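Local coordinates for protein tRNA (cytosine(38)-C(5))-methyltransferase (PDB 6FDF) that transfers a methyl group from S-adenosyl-L-methionine to carbon 5 of cytosine 38 in the anticodon loop of tRNA(Asp) and, more weakly, tRNA(Glu), at residues S18-M23 and K306-L311; N110-V115 and C146-I151; F281-V286 and L296-S301. All coordinates share one frame; numbering follows the deposited sequence.

Interaction 1 (S18-M23 and K306-L311); sequences SGIGGM and KCMYRL. With SAH (S-adenosyl-L-homocysteine), chain E.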
loop_
_atom_site.group_PDB
_atom_site.type_symbol
_atom_site.label_atom_id
_atom_site.label_comp_id
_atom_site.label_asym_id
_atom_site.label_seq_id
_atom_site.Cartn_x
_atom_site.Cartn_y
_atom_site.Cartn_z
ATOM N N SER A 18 5.253 -6.923 5.983
ATOM C CA SER A 18 5.386 -7.263 4.568
ATOM C C SER A 18 4.049 -7.471 3.864
ATOM O O SER A 18 3.970 -7.283 2.645
ATOM C CB SER A 18 6.235 -8.520 4.413
ATOM O OG SER A 18 5.917 -9.478 5.407
ATOM N N GLY A 19 3.004 -7.866 4.587
ATOM C CA GLY A 19 1.715 -8.064 3.932
ATOM C C GLY A 19 1.825 -9.092 2.819
ATOM O O GLY A 19 2.438 -10.152 2.985
ATOM N N ILE A 20 1.257 -8.778 1.653
ATOM C CA ILE A 20 1.348 -9.707 0.531
ATOM C C ILE A 20 2.542 -9.358 -0.352
ATOM O O ILE A 20 2.677 -9.882 -1.463
ATOM C CB ILE A 20 0.047 -9.737 -0.291
ATOM C CG1 ILE A 20 -0.247 -8.357 -0.888
ATOM C CG2 ILE A 20 -1.117 -10.231 0.558
ATOM C CD1 ILE A 20 -1.471 -8.332 -1.787
ATOM N N GLY A 21 3.440 -8.513 0.145
ATOM C CA GLY A 21 4.690 -8.282 -0.554
ATOM C C GLY A 21 4.687 -7.170 -1.578
ATOM O O GLY A 21 5.448 -7.245 -2.555
ATOM N N GLY A 22 3.857 -6.142 -1.389
ATOM C CA GLY A 22 3.906 -4.994 -2.282
ATOM C C GLY A 22 5.308 -4.443 -2.457
ATOM O O GLY A 22 5.714 -4.110 -3.572
ATOM N N MET A 23 6.073 -4.342 -1.357
ATOM C CA MET A 23 7.433 -3.806 -1.447
ATOM C C MET A 23 8.321 -4.684 -2.317
ATOM O O MET A 23 9.135 -4.177 -3.100
ATOM C CB MET A 23 8.055 -3.662 -0.053
ATOM C CG MET A 23 7.410 -2.645 0.874
ATOM S SD MET A 23 7.692 -0.948 0.309
ATOM C CE MET A 23 6.958 -0.037 1.663
ATOM N N LYS A 306 -12.684 -12.819 -0.696
ATOM C CA LYS A 306 -13.149 -11.924 0.357
ATOM C C LYS A 306 -11.999 -11.488 1.257
ATOM O O LYS A 306 -11.906 -10.313 1.636
ATOM C CB LYS A 306 -14.243 -12.621 1.166
ATOM C CG LYS A 306 -15.043 -11.722 2.081
ATOM C CD LYS A 306 -16.343 -12.407 2.483
ATOM C CE LYS A 306 -17.101 -12.896 1.252
ATOM N NZ LYS A 306 -18.313 -13.686 1.599
ATOM N N CYS A 307 -11.105 -12.417 1.603
ATOM C CA CYS A 307 -9.948 -12.051 2.410
ATOM C C CYS A 307 -8.934 -11.247 1.605
ATOM O O CYS A 307 -8.231 -10.399 2.168
ATOM C CB CYS A 307 -9.308 -13.309 2.991
ATOM S SG CYS A 307 -10.337 -14.124 4.235
ATOM N N MET A 308 -8.854 -11.484 0.293
ATOM C CA MET A 308 -7.934 -10.711 -0.540
ATOM C C MET A 308 -8.303 -9.231 -0.557
ATOM O O MET A 308 -7.416 -8.372 -0.566
ATOM C CB MET A 308 -7.902 -11.262 -1.966
ATOM C CG MET A 308 -7.040 -12.502 -2.141
ATOM S SD MET A 308 -5.317 -12.286 -1.630
ATOM C CE MET A 308 -4.759 -10.984 -2.712
ATOM N N TYR A 309 -9.603 -8.910 -0.596
ATOM C CA TYR A 309 -10.000 -7.505 -0.507
ATOM C C TYR A 309 -9.433 -6.860 0.750
ATOM O O TYR A 309 -9.006 -5.701 0.726
ATOM C CB TYR A 309 -11.522 -7.362 -0.494
ATOM C CG TYR A 309 -12.261 -7.550 -1.797
ATOM C CD1 TYR A 309 -12.105 -6.649 -2.845
ATOM C CD2 TYR A 309 -13.178 -8.583 -1.953
ATOM C CE1 TYR A 309 -12.808 -6.795 -4.025
ATOM C CE2 TYR A 309 -13.889 -8.739 -3.132
ATOM C CZ TYR A 309 -13.702 -7.840 -4.163
ATOM O OH TYR A 309 -14.412 -7.976 -5.336
ATOM N N ARG A 310 -9.424 -7.597 1.864
ATOM C CA ARG A 310 -8.926 -7.019 3.106
ATOM C C ARG A 310 -7.422 -6.810 3.046
ATOM O O ARG A 310 -6.913 -5.789 3.525
ATOM C CB ARG A 310 -9.302 -7.916 4.284
ATOM C CG ARG A 310 -10.788 -8.195 4.351
ATOM C CD ARG A 310 -11.160 -9.020 5.574
ATOM N NE ARG A 310 -12.594 -9.305 5.589
ATOM C CZ ARG A 310 -13.116 -10.528 5.607
ATOM N NH1 ARG A 310 -12.324 -11.591 5.654
ATOM N NH2 ARG A 310 -14.433 -10.686 5.612
ATOM N N LEU A 311 -6.696 -7.774 2.472
ATOM C CA LEU A 311 -5.249 -7.647 2.357
ATOM C C LEU A 311 -4.882 -6.535 1.383
ATOM O O LEU A 311 -3.945 -5.768 1.627
ATOM C CB LEU A 311 -4.644 -8.979 1.908
ATOM C CG LEU A 311 -4.799 -10.148 2.884
ATOM C CD1 LEU A 311 -4.266 -11.450 2.283
ATOM C CD2 LEU A 311 -4.093 -9.821 4.194
HETATM N N SAH E . 2.865 -3.168 3.044
HETATM C CA SAH E . 2.210 -4.457 2.999
HETATM C CB SAH E . 1.030 -4.525 3.972
HETATM C CG SAH E . 1.213 -3.567 5.147
HETATM S SD SAH E . -0.264 -3.359 6.095
HETATM C C SAH E . 1.769 -4.756 1.602
HETATM O O SAH E . 2.080 -3.949 0.698
HETATM O OXT SAH E . 1.123 -5.809 1.410
HETATM C "C5'" SAH E . 0.507 -3.533 7.665
HETATM C "C4'" SAH E . 0.901 -4.996 7.875
HETATM O "O4'" SAH E . 1.668 -5.059 9.063
HETATM C "C3'" SAH E . -0.295 -5.935 8.036
HETATM O "O3'" SAH E . -0.163 -7.045 7.150
HETATM C "C2'" SAH E . -0.183 -6.448 9.473
HETATM O "O2'" SAH E . -0.501 -7.841 9.573
HETATM C "C1'" SAH E . 1.286 -6.207 9.798
HETATM N N9 SAH E . 1.557 -5.893 11.217
HETATM C C8 SAH E . 0.900 -5.018 12.005
HETATM N N7 SAH E . 1.439 -4.999 13.248
HETATM C C5 SAH E . 2.464 -5.873 13.275
HETATM C C6 SAH E . 3.451 -6.336 14.270
HETATM N N6 SAH E . 3.450 -5.844 15.528
HETATM N N1 SAH E . 4.347 -7.269 13.867
HETATM C C2 SAH E . 4.356 -7.764 12.616
HETATM N N3 SAH E . 3.487 -7.387 11.661
HETATM C C4 SAH E . 2.528 -6.464 11.932
#

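Interaction 2 (N110-V115 and C146-I151); sequences NVLPHV and CGYNLI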
loop_
_atom_site.group_PDB
_atom_site.type_symbol
_atom_site.label_atom_id
_atom_site.label_comp_id
_atom_site.label_asym_id
_atom_site.label_seq_id
_atom_site.Cartn_x
_atom_site.Cartn_y
_atom_site.Cartn_z
ATOM N N ASN A 110 13.514 2.529 18.811
ATOM C CA ASN A 110 14.317 2.348 20.015
ATOM C C ASN A 110 15.486 1.397 19.795
ATOM O O ASN A 110 16.516 1.518 20.469
ATOM C CB ASN A 110 13.440 1.824 21.152
ATOM C CG ASN A 110 12.704 2.929 21.880
ATOM O OD1 ASN A 110 13.189 4.055 21.981
ATOM N ND2 ASN A 110 11.528 2.605 22.410
ATOM N N VAL A 111 15.345 0.442 18.882
ATOM C CA VAL A 111 16.398 -0.545 18.676
ATOM C C VAL A 111 17.402 -0.108 17.609
ATOM O O VAL A 111 18.586 -0.452 17.700
ATOM C CB VAL A 111 15.752 -1.899 18.325
ATOM C CG1 VAL A 111 16.784 -2.881 17.822
ATOM C CG2 VAL A 111 14.999 -2.460 19.536
ATOM N N LEU A 112 16.959 0.679 16.625
ATOM C CA LEU A 112 17.822 1.118 15.528
ATOM C C LEU A 112 19.175 1.664 15.976
ATOM O O LEU A 112 20.192 1.273 15.381
ATOM C CB LEU A 112 17.059 2.151 14.687
ATOM C CG LEU A 112 17.824 2.867 13.576
ATOM C CD1 LEU A 112 18.270 1.874 12.525
ATOM C CD2 LEU A 112 16.943 3.958 12.964
ATOM N N PRO A 113 19.275 2.538 16.989
ATOM C CA PRO A 113 20.594 3.088 17.357
ATOM C C PRO A 113 21.539 2.066 17.967
ATOM O O PRO A 113 22.716 2.391 18.190
ATOM C CB PRO A 113 20.252 4.178 18.382
ATOM C CG PRO A 113 18.797 4.472 18.177
ATOM C CD PRO A 113 18.192 3.179 17.761
ATOM N N HIS A 114 21.067 0.859 18.249
ATOM C CA HIS A 114 21.869 -0.162 18.907
ATOM C C HIS A 114 22.435 -1.196 17.941
ATOM O O HIS A 114 23.137 -2.109 18.387
ATOM C CB HIS A 114 21.034 -0.875 19.970
ATOM C CG HIS A 114 20.711 -0.030 21.164
ATOM N ND1 HIS A 114 19.555 0.716 21.254
ATOM C CD2 HIS A 114 21.380 0.173 22.322
ATOM C CE1 HIS A 114 19.528 1.343 22.417
ATOM N NE2 HIS A 114 20.625 1.030 23.084
ATOM N N VAL A 115 22.130 -1.103 16.644
ATOM C CA VAL A 115 22.535 -2.157 15.717
ATOM C C VAL A 115 24.009 -1.999 15.356
ATOM O O VAL A 115 24.595 -0.918 15.452
ATOM C CB VAL A 115 21.652 -2.174 14.454
ATOM C CG1 VAL A 115 20.179 -2.398 14.819
ATOM C CG2 VAL A 115 21.847 -0.898 13.633
ATOM N N CYS A 146 20.749 9.678 14.222
ATOM C CA CYS A 146 21.564 8.594 13.692
ATOM C C CYS A 146 22.161 8.916 12.325
ATOM O O CYS A 146 22.637 8.005 11.640
ATOM C CB CYS A 146 20.752 7.300 13.624
ATOM S SG CYS A 146 20.415 6.566 15.242
ATOM N N GLY A 147 22.156 10.183 11.921
ATOM C CA GLY A 147 22.891 10.595 10.742
ATOM C C GLY A 147 22.170 10.421 9.424
ATOM O O GLY A 147 22.815 10.514 8.372
ATOM N N TYR A 148 20.861 10.179 9.440
ATOM C CA TYR A 148 20.113 10.021 8.200
ATOM C C TYR A 148 19.683 11.363 7.625
ATOM O O TYR A 148 19.359 12.307 8.353
ATOM C CB TYR A 148 18.874 9.148 8.409
ATOM C CG TYR A 148 19.194 7.693 8.646
ATOM C CD1 TYR A 148 19.473 7.221 9.927
ATOM C CD2 TYR A 148 19.241 6.789 7.585
ATOM C CE1 TYR A 148 19.773 5.897 10.147
ATOM C CE2 TYR A 148 19.545 5.456 7.797
ATOM C CZ TYR A 148 19.808 5.019 9.086
ATOM O OH TYR A 148 20.113 3.701 9.325
ATOM N N ASN A 149 19.670 11.423 6.293
ATOM C CA ASN A 149 19.057 12.501 5.526
ATOM C C ASN A 149 17.668 12.016 5.121
ATOM O O ASN A 149 17.545 11.073 4.334
ATOM C CB ASN A 149 19.914 12.839 4.304
ATOM C CG ASN A 149 19.445 14.082 3.572
ATOM O OD1 ASN A 149 18.245 14.301 3.400
ATOM N ND2 ASN A 149 20.397 14.897 3.111
ATOM N N LEU A 150 16.631 12.618 5.700
ATOM C CA LEU A 150 15.248 12.199 5.488
ATOM C C LEU A 150 14.511 13.209 4.618
ATOM O O LEU A 150 14.520 14.410 4.909
ATOM C CB LEU A 150 14.516 12.034 6.823
ATOM C CG LEU A 150 13.016 11.713 6.763
ATOM C CD1 LEU A 150 12.770 10.299 6.266
ATOM C CD2 LEU A 150 12.362 11.921 8.129
ATOM N N ILE A 151 13.871 12.721 3.554
ATOM C CA ILE A 151 12.905 13.520 2.804
ATOM C C ILE A 151 11.550 12.831 2.898
ATOM O O ILE A 151 11.467 11.614 3.086
ATOM C CB ILE A 151 13.319 13.728 1.333
ATOM C CG1 ILE A 151 13.436 12.384 0.607
ATOM C CG2 ILE A 151 14.627 14.504 1.264
ATOM C CD1 ILE A 151 13.565 12.532 -0.908
#

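Interaction 3 (F281-V286 and L296-S301); sequences FTAREV and LEWSKS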
loop_
_atom_site.group_PDB
_atom_site.type_symbol
_atom_site.label_atom_id
_atom_site.label_comp_id
_atom_site.label_asym_id
_atom_site.label_seq_id
_atom_site.Cartn_x
_atom_site.Cartn_y
_atom_site.Cartn_z
ATOM N N PHE A 281 -15.722 -3.750 -7.879
ATOM C CA PHE A 281 -14.514 -4.208 -8.549
ATOM C C PHE A 281 -14.131 -5.575 -8.005
ATOM O O PHE A 281 -14.287 -5.846 -6.812
ATOM C CB PHE A 281 -13.366 -3.215 -8.342
ATOM C CG PHE A 281 -13.558 -1.914 -9.066
ATOM C CD1 PHE A 281 -13.281 -1.813 -10.421
ATOM C CD2 PHE A 281 -14.012 -0.790 -8.395
ATOM C CE1 PHE A 281 -13.460 -0.614 -11.091
ATOM C CE2 PHE A 281 -14.191 0.408 -9.063
ATOM C CZ PHE A 281 -13.915 0.494 -10.413
ATOM N N THR A 282 -13.645 -6.445 -8.886
ATOM C CA THR A 282 -13.119 -7.721 -8.426
ATOM C C THR A 282 -11.795 -7.501 -7.703
ATOM O O THR A 282 -11.145 -6.464 -7.854
ATOM C CB THR A 282 -12.919 -8.679 -9.600
ATOM O OG1 THR A 282 -11.770 -8.268 -10.351
ATOM C CG2 THR A 282 -14.142 -8.681 -10.509
ATOM N N ALA A 283 -11.384 -8.495 -6.909
ATOM C CA ALA A 283 -10.100 -8.366 -6.224
ATOM C C ALA A 283 -8.951 -8.270 -7.220
ATOM O O ALA A 283 -7.972 -7.558 -6.964
ATOM C CB ALA A 283 -9.878 -9.533 -5.261
ATOM N N ARG A 284 -9.063 -8.953 -8.364
ATOM C CA ARG A 284 -8.049 -8.819 -9.405
ATOM C C ARG A 284 -7.981 -7.390 -9.929
ATOM O O ARG A 284 -6.891 -6.857 -10.170
ATOM C CB ARG A 284 -8.334 -9.791 -10.552
ATOM C CG ARG A 284 -7.452 -9.558 -11.774
ATOM C CD ARG A 284 -5.999 -9.884 -11.455
ATOM N NE ARG A 284 -5.817 -11.280 -11.083
ATOM C CZ ARG A 284 -4.717 -11.756 -10.510
ATOM N NH1 ARG A 284 -3.704 -10.940 -10.247
ATOM N NH2 ARG A 284 -4.629 -13.047 -10.208
ATOM N N GLU A 285 -9.138 -6.749 -10.102
ATOM C CA GLU A 285 -9.152 -5.374 -10.586
ATOM C C GLU A 285 -8.584 -4.424 -9.542
ATOM O O GLU A 285 -7.857 -3.484 -9.884
ATOM C CB GLU A 285 -10.575 -4.977 -10.981
ATOM C CG GLU A 285 -11.071 -5.753 -12.206
ATOM C CD GLU A 285 -12.558 -5.593 -12.447
ATOM O OE1 GLU A 285 -13.287 -5.281 -11.482
ATOM O OE2 GLU A 285 -13.001 -5.800 -13.600
ATOM N N VAL A 286 -8.892 -4.659 -8.262
ATOM C CA VAL A 286 -8.299 -3.849 -7.202
ATOM C C VAL A 286 -6.782 -4.011 -7.206
ATOM O O VAL A 286 -6.033 -3.029 -7.134
ATOM C CB VAL A 286 -8.909 -4.219 -5.835
ATOM C CG1 VAL A 286 -8.204 -3.472 -4.718
ATOM C CG2 VAL A 286 -10.409 -3.915 -5.819
ATOM N N LEU A 296 0.484 -12.190 -9.416
ATOM C CA LEU A 296 -0.102 -12.299 -8.081
ATOM C C LEU A 296 -1.245 -13.303 -8.109
ATOM O O LEU A 296 -2.205 -13.143 -8.868
ATOM C CB LEU A 296 -0.604 -10.941 -7.593
ATOM C CG LEU A 296 -1.347 -10.956 -6.251
ATOM C CD1 LEU A 296 -0.412 -11.349 -5.120
ATOM C CD2 LEU A 296 -2.021 -9.621 -5.956
ATOM N N GLU A 297 -1.141 -14.340 -7.286
ATOM C CA GLU A 297 -2.119 -15.414 -7.287
ATOM C C GLU A 297 -2.528 -15.748 -5.862
ATOM O O GLU A 297 -1.746 -15.600 -4.918
ATOM C CB GLU A 297 -1.572 -16.669 -7.993
ATOM C CG GLU A 297 -0.509 -17.427 -7.214
ATOM C CD GLU A 297 -0.170 -18.768 -7.845
ATOM O OE1 GLU A 297 -0.070 -18.830 -9.088
ATOM O OE2 GLU A 297 -0.007 -19.758 -7.101
ATOM N N TRP A 298 -3.777 -16.186 -5.719
ATOM C CA TRP A 298 -4.272 -16.706 -4.452
ATOM C C TRP A 298 -5.176 -17.918 -4.619
ATOM O O TRP A 298 -5.550 -18.522 -3.609
ATOM C CB TRP A 298 -5.029 -15.620 -3.674
ATOM C CG TRP A 298 -6.147 -14.980 -4.440
ATOM C CD1 TRP A 298 -7.461 -15.358 -4.448
ATOM C CD2 TRP A 298 -6.052 -13.842 -5.304
ATOM N NE1 TRP A 298 -8.188 -14.523 -5.264
ATOM C CE2 TRP A 298 -7.348 -13.584 -5.801
ATOM C CE3 TRP A 298 -4.999 -13.014 -5.704
ATOM C CZ2 TRP A 298 -7.615 -12.535 -6.681
ATOM C CZ3 TRP A 298 -5.269 -11.972 -6.575
ATOM C CH2 TRP A 298 -6.566 -11.742 -7.053
ATOM N N SER A 299 -5.542 -18.291 -5.851
ATOM C CA SER A 299 -6.467 -19.401 -6.068
ATOM C C SER A 299 -5.950 -20.703 -5.464
ATOM O O SER A 299 -6.730 -21.492 -4.921
ATOM C CB SER A 299 -6.736 -19.572 -7.564
ATOM O OG SER A 299 -5.537 -19.825 -8.276
ATOM N N LYS A 300 -4.641 -20.951 -5.550
ATOM C CA LYS A 300 -4.049 -22.171 -5.010
ATOM C C LYS A 300 -3.828 -22.114 -3.501
ATOM O O LYS A 300 -3.039 -22.907 -2.974
ATOM C CB LYS A 300 -2.719 -22.479 -5.706
ATOM C CG LYS A 300 -2.787 -22.586 -7.223
ATOM C CD LYS A 300 -1.388 -22.693 -7.819
ATOM C CE LYS A 300 -1.331 -22.127 -9.230
ATOM N NZ LYS A 300 -2.359 -22.733 -10.120
ATOM N N SER A 301 -4.491 -21.207 -2.795
ATOM C CA SER A 301 -4.303 -21.031 -1.363
ATOM C C SER A 301 -5.634 -21.228 -0.645
ATOM O O SER A 301 -6.683 -21.407 -1.267
ATOM C CB SER A 301 -3.733 -19.644 -1.055
ATOM O OG SER A 301 -4.726 -18.653 -1.252
#

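Interaction 1 (S18-M23 and K306-L311)
Ile20 is the side chain of the 18-23 loop that reaches helix 305-313, where it meets Leu311 and Met308. From CB its two branches part. The shorter branch, CG2, goes to the leucine: it lies 3.8 Å from Leu311 CD1 and 4.0 Å from Leu311 CB. The longer branch starts at CG1, held between the backbone N and the carbonyl carbon (chi1 61°). There CG1 sits 3.7 Å from OXT of S-adenosyl-L-homocysteine. The chain then runs on extended, and its tip CD1 comes within 4.3 Å of Met308 CE. That methionine is folded at all three torsions, which brings its methyl end closer than its CB direction suggests. No hydrogen bond crosses between the two segments; they meet through apolar groups alone.

The backbone of the same isoleucine serves the cofactor product. Ile20 N donates to OXT at 3.0 Å, with a bent N-H...O angle of 141°. Gly19 CA lies 3.4 Å from OXT and Gly22 N 3.5 Å from O of the ligand, so the turn closes round the carboxylate. The glycine-rich turn after the first strand is the S-adenosylmethionine-binding loop of C5-methyltransferases. It links strand 11-16 to helix 22-29, and Gly19 N is hydrogen-bonded to Asp41 OD2 at the end of strand 34-41. Ile20 also touches Ile49, so its side chain contacts both helix 44-54 and helix 305-313.

Interaction 2 (N110-V115 and C146-I151)
Leu112 and Tyr148 meet at a slant, the forked end of the leucine against the phenol end of the tyrosine. A chi1 of 173° swings CG of Leu112 beside the carbonyl carbon and turns the fork to the tyrosine, which both methyls reach. Leu112 CD1 is 4.1 Å from Tyr148 OH, while Leu112 CD2 lies obliquely by the ring, 4.4 Å from Tyr148 CE1. The hydroxyl itself is hydrogen-bonded to the carbonyl O of Pro119, so its polar need is met beside an apolar neighbour.

The second pair lies nearer the surface. Cys146 SG rests against one side of the Pro113 ring, 3.9 Å from Pro113 CB and 4.0 Å from Pro113 CG. Cys146 follows helix 134-145, whose end is a Schellman motif with Gly147 as the C-prime residue at positive phi. This turn leads straight into strand 148-155, an outermost strand of the seven-stranded mixed sheet of the methyltransferase fold. Across the contact, the chain after helix 103-111 makes a short 3-10 turn, in which His114 N bonds to Val111 O at 2.9 Å. Leu143 of helix 134-145 touches both Leu112 and Tyr148, and Leu118 packs on the same two side chains.

Interaction 3 (F281-V286 and L296-S301)
Arg284 and Trp298 carry most of this contact, and Leu296 supplies its polar partner. The arginine leaves helix 283-289 and bends at chi2 and chi3, which carries its end to the 296-301 loop. Both terminal nitrogens donate to one atom, the carbonyl O of Leu296. Arg284 NH2 is 2.8 Å from Leu296 O and lies nearly along the C=O axis. Arg284 NH1 is 3.0 Å from Leu296 O, with an N-H...O angle of 138°, against 151° at NH2. The oxygen stays close to the guanidinium plane, and this double grip fixes how the group is turned.

Trp298 lies over one face of the guanidinium. Trp298 CH2 stands 3.8 Å above the plane, over its centre, and the two planes are 28° apart. The indole also reaches the helix start, where Trp298 CZ2 is 4.0 Å from Ala283 CB. Beyond the contact, the indole touches Ile49 of helix 44-54.

The loop turns back after the indole: Trp298 O accepts from Ser301 N at 3.0 Å, closing a type I beta turn. At the helix start, Glu285 N donates to Thr282 OG1 at 3.0 Å, and Thr282 N returns a bond to Glu285 OE1. This reciprocal pair is a capping box, the N-terminal cap of helix 283-289.

Interaction 1 opens first, at the cofactor loop after strand 11-16, and closes about 280 residues later on helix 305-313. The loop it closes contains the other two contacts. Interaction 2 is a short closure within the seven-stranded sheet region, joining the 3-10 turn at 112-114 to the turn after helix 134-145 and the start of strand 148-155. Interaction 3 comes later, in series with interaction 2, and ties helix 283-289 to the loop before helix 305-313. Interactions 1 and 3 adjoin: Tyr309 OH is probably hydrogen-bonded to Phe281 O, and Met308 packs on Trp298. Interaction 2 stands apart, its centre about 37 Å from that of interaction 3.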